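N-acetylmuramoyl-L-alanine amidase AmiD (Escherichia coli, PDB 3D2Y) hydrolyses the amide link between N-acetylmuramoyl residues and L-amino acids in certain cell-wall glycopeptides, using one catalytic zinc ion. Local coordinates at residues T37-F41 with E106-W110; K51-H56 with E80-H84; F230-R235 with T247-A251. All coordinates share one frame. Where two conformers were deposited one is given. Residue numbers count along the deposited sequence, not the author numbering.

Contact 1 of 3, residues T37-F41 with E106-W110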
# COMPACT_ATOMS: atom_id res chain seq x y z
N THR A 37 -5.35 9.60 7.44
CA THR A 37 -5.62 11.02 7.18
C THR A 37 -4.81 11.93 8.09
O THR A 37 -4.52 13.07 7.74
CB THR A 37 -7.13 11.36 7.37
OG1 THR A 37 -7.58 11.14 8.72
CG2 THR A 37 -7.98 10.58 6.46
N ALA A 38 -4.47 11.39 9.26
CA ALA A 38 -3.97 12.20 10.38
C ALA A 38 -4.82 13.41 10.71
O ALA A 38 -4.29 14.47 10.98
CB ALA A 38 -2.48 12.63 10.16
N ASP A 39 -6.16 13.24 10.69
CA ASP A 39 -7.10 14.35 10.90
C ASP A 39 -8.52 13.78 10.95
O ASP A 39 -8.75 12.62 10.55
CB ASP A 39 -6.95 15.40 9.78
CG ASP A 39 -7.32 16.83 10.22
OD1 ASP A 39 -7.79 17.04 11.36
OD2 ASP A 39 -7.14 17.76 9.38
N ASP A 40 -9.47 14.58 11.45
CA ASP A 40 -10.85 14.16 11.68
C ASP A 40 -11.61 14.10 10.38
O ASP A 40 -11.13 14.58 9.37
CB ASP A 40 -11.54 15.15 12.63
CG ASP A 40 -11.64 16.54 12.04
OD1 ASP A 40 -12.55 16.77 11.22
OD2 ASP A 40 -10.82 17.40 12.37
N PHE A 41 -12.82 13.53 10.39
CA PHE A 41 -13.48 13.30 9.11
C PHE A 41 -13.73 14.56 8.29
O PHE A 41 -13.37 14.64 7.09
CB PHE A 41 -14.82 12.56 9.32
CG PHE A 41 -15.46 12.19 8.02
CD1 PHE A 41 -14.98 11.11 7.28
CD2 PHE A 41 -16.50 12.93 7.51
CE1 PHE A 41 -15.57 10.76 6.06
CE2 PHE A 41 -17.07 12.59 6.29
CZ PHE A 41 -16.59 11.50 5.57
N GLU A 106 -9.60 7.41 8.02
CA GLU A 106 -9.60 8.42 9.07
C GLU A 106 -8.95 7.78 10.29
O GLU A 106 -9.48 6.83 10.86
CB GLU A 106 -11.00 8.90 9.42
CG GLU A 106 -11.02 9.94 10.57
CD GLU A 106 -12.38 10.10 11.29
OE1 GLU A 106 -12.37 10.74 12.35
OE2 GLU A 106 -13.42 9.62 10.80
N ASN A 107 -7.79 8.29 10.65
CA ASN A 107 -7.04 7.75 11.78
C ASN A 107 -6.01 8.82 12.13
O ASN A 107 -5.52 9.49 11.22
CB ASN A 107 -6.39 6.40 11.37
CG ASN A 107 -5.39 5.88 12.42
OD1 ASN A 107 -4.22 6.32 12.46
ND2 ASN A 107 -5.86 4.97 13.30
N ARG A 108 -5.70 8.99 13.41
CA ARG A 108 -4.85 10.10 13.87
C ARG A 108 -3.36 10.01 13.48
O ARG A 108 -2.63 11.02 13.58
CB ARG A 108 -5.01 10.27 15.39
CG ARG A 108 -3.94 11.12 16.07
CD ARG A 108 -3.87 10.82 17.60
NE ARG A 108 -5.06 10.08 18.02
CZ ARG A 108 -5.08 8.94 18.70
NH1 ARG A 108 -3.96 8.38 19.16
NH2 ARG A 108 -6.25 8.38 18.97
N GLY A 109 -2.92 8.82 13.05
CA GLY A 109 -1.49 8.56 12.82
C GLY A 109 -0.68 8.55 14.10
O GLY A 109 -1.14 8.03 15.15
N TRP A 110 0.53 9.13 14.03
CA TRP A 110 1.44 9.21 15.17
C TRP A 110 1.43 10.54 15.90
O TRP A 110 1.20 11.60 15.31
CB TRP A 110 2.89 8.85 14.80
CG TRP A 110 3.51 9.73 13.77
CD1 TRP A 110 3.62 9.47 12.43
CD2 TRP A 110 4.16 10.99 13.98
NE1 TRP A 110 4.25 10.49 11.80
CE2 TRP A 110 4.60 11.44 12.72
CE3 TRP A 110 4.39 11.79 15.11
CZ2 TRP A 110 5.28 12.66 12.56
CZ3 TRP A 110 5.06 13.01 14.94
CH2 TRP A 110 5.50 13.42 13.68
O HOH W 1 -14.23 12.94 12.64
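Two loops meet here at the substrate site of the amidase. Both lack regular structure, and few bonds join them directly. A38 N donates to N107 O over 2.9 Å, but the N-H points well off the acceptor, so the bond is weak. N107 N reaches T37 OG1 at 3.4 Å, also weakly. The T37 hydroxyl is better used within its own loop: OG1 donates to D39 O at 2.6 Å, so it gives one bond and accepts another. N107 OD1 takes the backbone N of G109 at 2.9 Å and closes an Asx turn.

E106 is the residue most covered by the other loop. Its CG lies 3.5 Å from D39 O, and its carboxylate comes up beside the start of the helix. One water bridges the gap, accepting from F41 N at 2.7 Å and donating to E106 OE1 at 2.9 Å. D40 is the N-cap residue: its side chain caps a backbone N at the start of the helix. D39 OD1 accepts from D40 N at 3.0 Å. Outside the two loops, A61 N satisfies E106 OE2, A120 O satisfies N107 ND2, and D40 OD2 also bonds S43 OG.

T37 O hydrogen-bonds to the bound peptide and A38 packs on it, so this junction forms part of the substrate pocket. The 37-41 loop runs from strand 31-36 into helix 41-48. The 106-110 loop leaves strand 100-105, the parallel neighbour of 31-36 in the sheet, and leads to strand 110-113.

Contact 2 of 3, residues K51-H56 with E80-H84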
# COMPACT_ATOMS: atom_id res chain seq x y z
N LYS A 51 -7.29 21.60 -3.65
CA LYS A 51 -6.55 21.60 -4.90
C LYS A 51 -5.10 21.09 -4.80
O LYS A 51 -4.37 21.14 -5.78
CB LYS A 51 -6.72 22.94 -5.63
CG LYS A 51 -6.72 24.17 -4.75
CD LYS A 51 -5.35 24.84 -4.75
CE LYS A 51 -5.46 26.29 -4.28
NZ LYS A 51 -4.81 27.16 -5.30
N GLN A 52 -4.74 20.54 -3.64
CA GLN A 52 -3.39 20.00 -3.43
C GLN A 52 -3.35 18.46 -3.38
O GLN A 52 -2.44 17.84 -3.90
CB GLN A 52 -2.75 20.62 -2.19
CG GLN A 52 -2.45 22.11 -2.36
CD GLN A 52 -1.86 22.75 -1.11
OE1 GLN A 52 -0.71 22.49 -0.75
NE2 GLN A 52 -2.64 23.62 -0.47
N VAL A 53 -4.34 17.85 -2.74
CA VAL A 53 -4.34 16.40 -2.64
C VAL A 53 -5.76 15.84 -2.73
O VAL A 53 -6.72 16.54 -2.48
CB VAL A 53 -3.57 15.90 -1.38
CG1 VAL A 53 -3.88 16.76 -0.15
CG2 VAL A 53 -3.87 14.45 -1.09
N SER A 54 -5.88 14.60 -3.17
CA SER A 54 -7.14 13.86 -3.13
C SER A 54 -6.91 12.35 -2.97
O SER A 54 -5.78 11.85 -3.03
CB SER A 54 -7.96 14.12 -4.39
OG SER A 54 -7.29 13.56 -5.53
N SER A 55 -7.99 11.61 -2.76
CA SER A 55 -7.92 10.14 -2.82
C SER A 55 -9.22 9.66 -3.43
O SER A 55 -10.21 10.41 -3.47
CB SER A 55 -7.72 9.52 -1.43
OG SER A 55 -8.80 9.88 -0.57
N HIS A 56 -9.25 8.41 -3.88
CA HIS A 56 -10.49 7.85 -4.44
C HIS A 56 -11.53 7.54 -3.39
O HIS A 56 -12.70 7.80 -3.60
CB HIS A 56 -10.22 6.61 -5.25
CG HIS A 56 -9.28 6.83 -6.39
ND1 HIS A 56 -7.90 6.71 -6.27
CD2 HIS A 56 -9.52 7.18 -7.67
CE1 HIS A 56 -7.35 6.98 -7.44
NE2 HIS A 56 -8.31 7.27 -8.31
N GLU A 80 -10.02 7.79 -13.13
CA GLU A 80 -9.18 8.97 -13.06
C GLU A 80 -8.16 8.80 -11.95
O GLU A 80 -8.40 8.08 -10.99
CB GLU A 80 -10.03 10.21 -12.81
CG GLU A 80 -10.82 10.67 -14.04
CD GLU A 80 -11.23 12.09 -13.90
OE1 GLU A 80 -10.79 12.91 -14.75
OE2 GLU A 80 -11.97 12.39 -12.94
N LEU A 81 -7.01 9.44 -12.09
CA LEU A 81 -6.06 9.48 -10.98
C LEU A 81 -6.41 10.53 -9.92
O LEU A 81 -6.98 11.61 -10.22
CB LEU A 81 -4.62 9.68 -11.50
CG LEU A 81 -4.18 10.96 -12.18
CD1 LEU A 81 -3.89 11.99 -11.09
CD2 LEU A 81 -2.94 10.70 -13.00
N ALA A 82 -6.07 10.19 -8.68
CA ALA A 82 -6.22 11.06 -7.54
C ALA A 82 -4.81 11.46 -7.13
O ALA A 82 -3.87 10.75 -7.47
CB ALA A 82 -6.94 10.31 -6.40
N TRP A 83 -4.65 12.61 -6.46
CA TRP A 83 -3.36 13.14 -5.98
C TRP A 83 -3.06 12.67 -4.54
O TRP A 83 -3.12 13.45 -3.58
CB TRP A 83 -3.35 14.67 -6.09
CG TRP A 83 -3.02 15.20 -7.48
CD1 TRP A 83 -2.85 14.48 -8.62
CD2 TRP A 83 -2.85 16.58 -7.84
NE1 TRP A 83 -2.55 15.32 -9.67
CE2 TRP A 83 -2.56 16.62 -9.21
CE3 TRP A 83 -2.93 17.79 -7.13
CZ2 TRP A 83 -2.30 17.84 -9.90
CZ3 TRP A 83 -2.67 18.98 -7.79
CH2 TRP A 83 -2.37 19.00 -9.16
N HIS A 84 -2.77 11.35 -4.40
CA HIS A 84 -2.57 10.67 -3.10
C HIS A 84 -1.16 10.09 -2.84
O HIS A 84 -0.70 10.05 -1.70
CB HIS A 84 -3.63 9.56 -2.87
CG HIS A 84 -3.47 8.38 -3.78
ND1 HIS A 84 -2.78 7.25 -3.41
CD2 HIS A 84 -3.84 8.18 -5.07
CE1 HIS A 84 -2.75 6.39 -4.41
NE2 HIS A 84 -3.38 6.93 -5.44
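W83 turns the edge of its indole to the carbonyls of K51 and Q52. With chi1 at m and chi2 near 0°, CZ3 sits 3.4 Å from K51 O and CE3 3.3 Å from Q52 O, both carbonyls near the ring plane. S54 is in the p rotamer. This brings OG within 3.0 Å of W83 N, which donates to it. S54 N in turn donates to W83 O, also over 3.0 Å. One bond thus joins backbone to backbone, the other the S54 hydroxyl to the W83 backbone N. V53, also p, places CG2 just 2.8 Å from W83 O, a very tight approach in the conformer given.

H56 takes m with chi2 near 90°. Its ring therefore swings toward the 80-84 loop, and NE2 donates to E80 O at 2.8 Å. A82 CB packs over one face, 3.7 Å from the ring centroid, a CH-pi contact. H84 CB lies 3.1 Å from S54 O. The p rotamer of H84 carries its ring to the zinc ligand H35, which bonds its ND1. The H84 backbone also bonds the bound peptide, and V53 and W83 pack on it, consistent with these loops lining part of the substrate groove.

The 51-56 loop links helix 41-48 to strand 57-59. V53 and S55 pack back on that helix, and S55 touches the proton acceptor E104 on strand 100-105. The 80-84 loop lies between strands 73-74 and 89-90.

Contact 3 of 3, residues F230-R235 with T247-A251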
# COMPACT_ATOMS: atom_id res chain seq x y z
N PHE A 230 9.50 -1.14 5.63
CA PHE A 230 9.28 -2.56 5.38
C PHE A 230 8.78 -3.26 6.67
O PHE A 230 7.82 -4.08 6.66
CB PHE A 230 10.57 -3.20 4.86
CG PHE A 230 10.49 -4.68 4.67
CD1 PHE A 230 9.73 -5.22 3.63
CD2 PHE A 230 11.21 -5.56 5.51
CE1 PHE A 230 9.64 -6.61 3.45
CE2 PHE A 230 11.13 -6.95 5.36
CZ PHE A 230 10.34 -7.47 4.32
N GLN A 231 9.43 -2.90 7.78
CA GLN A 231 9.12 -3.48 9.09
C GLN A 231 7.75 -3.04 9.57
O GLN A 231 6.99 -3.85 10.14
CB GLN A 231 10.19 -3.15 10.13
CG GLN A 231 11.56 -3.82 9.82
CD GLN A 231 12.71 -3.27 10.65
OE1 GLN A 231 12.73 -2.10 11.00
NE2 GLN A 231 13.71 -4.11 10.91
N MET A 232 7.42 -1.77 9.39
CA MET A 232 6.08 -1.27 9.74
C MET A 232 4.97 -2.07 9.07
O MET A 232 3.93 -2.29 9.68
CB MET A 232 5.90 0.23 9.44
CG MET A 232 6.66 1.15 10.36
SD MET A 232 6.18 2.86 10.13
CE MET A 232 6.94 3.29 8.58
N HIS A 233 5.24 -2.57 7.85
CA HIS A 233 4.28 -3.38 7.10
C HIS A 233 4.37 -4.88 7.51
O HIS A 233 3.34 -5.53 7.77
CB HIS A 233 4.54 -3.15 5.59
CG HIS A 233 3.51 -3.74 4.67
ND1 HIS A 233 3.24 -3.21 3.42
CD2 HIS A 233 2.73 -4.85 4.78
CE1 HIS A 233 2.33 -3.96 2.81
NE2 HIS A 233 2.02 -4.97 3.61
N PHE A 234 5.58 -5.42 7.59
CA PHE A 234 5.79 -6.86 7.60
C PHE A 234 6.44 -7.41 8.86
O PHE A 234 6.46 -8.63 9.05
CB PHE A 234 6.60 -7.32 6.37
CG PHE A 234 5.91 -7.11 5.06
CD1 PHE A 234 4.91 -8.01 4.65
CD2 PHE A 234 6.28 -6.06 4.21
CE1 PHE A 234 4.27 -7.86 3.45
CE2 PHE A 234 5.61 -5.90 2.98
CZ PHE A 234 4.62 -6.82 2.59
N ARG A 235 6.91 -6.52 9.77
CA ARG A 235 7.51 -6.97 11.04
C ARG A 235 7.31 -5.86 12.08
O ARG A 235 8.27 -5.25 12.55
CB ARG A 235 8.99 -7.34 10.88
CG ARG A 235 9.50 -8.41 11.88
CD ARG A 235 9.79 -7.86 13.29
NE ARG A 235 10.79 -6.80 13.24
CZ ARG A 235 12.11 -6.99 13.34
NH1 ARG A 235 12.92 -5.95 13.28
NH2 ARG A 235 12.60 -8.20 13.53
N THR A 247 13.87 -9.82 9.76
CA THR A 247 13.57 -8.91 8.66
C THR A 247 14.04 -9.47 7.28
O THR A 247 13.25 -9.49 6.32
CB THR A 247 14.17 -7.49 8.89
OG1 THR A 247 13.71 -6.97 10.13
CG2 THR A 247 13.72 -6.55 7.82
N GLN A 248 15.29 -9.90 7.21
CA GLN A 248 15.82 -10.54 6.04
C GLN A 248 15.01 -11.79 5.62
O GLN A 248 14.71 -11.96 4.44
CB GLN A 248 17.29 -10.92 6.25
CG GLN A 248 17.88 -11.65 5.07
CD GLN A 248 19.30 -12.13 5.26
OE1 GLN A 248 19.66 -12.68 6.31
NE2 GLN A 248 20.12 -11.94 4.22
N ALA A 249 14.68 -12.67 6.57
CA ALA A 249 13.95 -13.91 6.28
C ALA A 249 12.57 -13.63 5.70
O ALA A 249 12.10 -14.33 4.79
CB ALA A 249 13.84 -14.78 7.51
N ILE A 250 11.93 -12.59 6.22
CA ILE A 250 10.61 -12.16 5.74
C ILE A 250 10.71 -11.70 4.29
O ILE A 250 9.90 -12.14 3.44
CB ILE A 250 10.03 -11.09 6.69
CG1 ILE A 250 9.62 -11.78 8.02
CG2 ILE A 250 8.83 -10.35 6.04
CD1 ILE A 250 9.27 -10.78 9.14
N ALA A 251 11.71 -10.86 4.02
CA ALA A 251 11.99 -10.35 2.68
C ALA A 251 12.26 -11.52 1.73
O ALA A 251 11.73 -11.53 0.62
CB ALA A 251 13.21 -9.41 2.70
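F230 and I250 are the two large bumps between helices 220-234 and 245-258, one from each. F230 fills a hollow on the second helix lined by T247, I250 and A251, one turn of residues. Its CD2 lies 3.6 Å from T247 CG2, its CZ 3.7 Å from I250 CG2, and the same CZ 3.8 Å from A251 CB. The ring enters edge first toward the backbone, with CE2 3.4 Å from T247 O. From the second helix I250 points back at the first and fits among F230, F234 and R235. Its CG2 meets F234 CB at 3.8 Å, and its CD1 lies 3.6 Å from R235 CG and 3.5 Å from F234 O. The short axes come no closer than 11.1 Å and cross at 70°, so side chains bridge the gap.

At the margin Q231 NE2 donates to T247 OG1 at 3.0 Å. The R235 guanidinium packs one face over that hydroxyl without a hydrogen bond. The chemistry is thus an apolar interior with a buried polar border. D244, G241 and L238 of the connection share that border, as does E246 at the start of the second helix; R235 forms salt bridges to D244 and E246.

Overall arrangement
Contacts 1 and 2 belong to the amidase fold and flank its active site. Both are loop-to-loop and partly buried. Both adjoin strand 100-105 and helix 41-48, and the 51-56 and 80-84 segments fall between those of contact 1 in sequence. Their centres are 17 Å apart and they do not touch, yet each reaches the bound peptide. Contact 3 differs. It is fully buried, pairs two helices later in the chain, and lies away from the annotated sites, opposite contact 2 across the chain's centre. Backbone groups carry much of the bonding in contacts 1 and 2, with a water in contact 1; contact 3 joins side chains, apolar inside with a polar border.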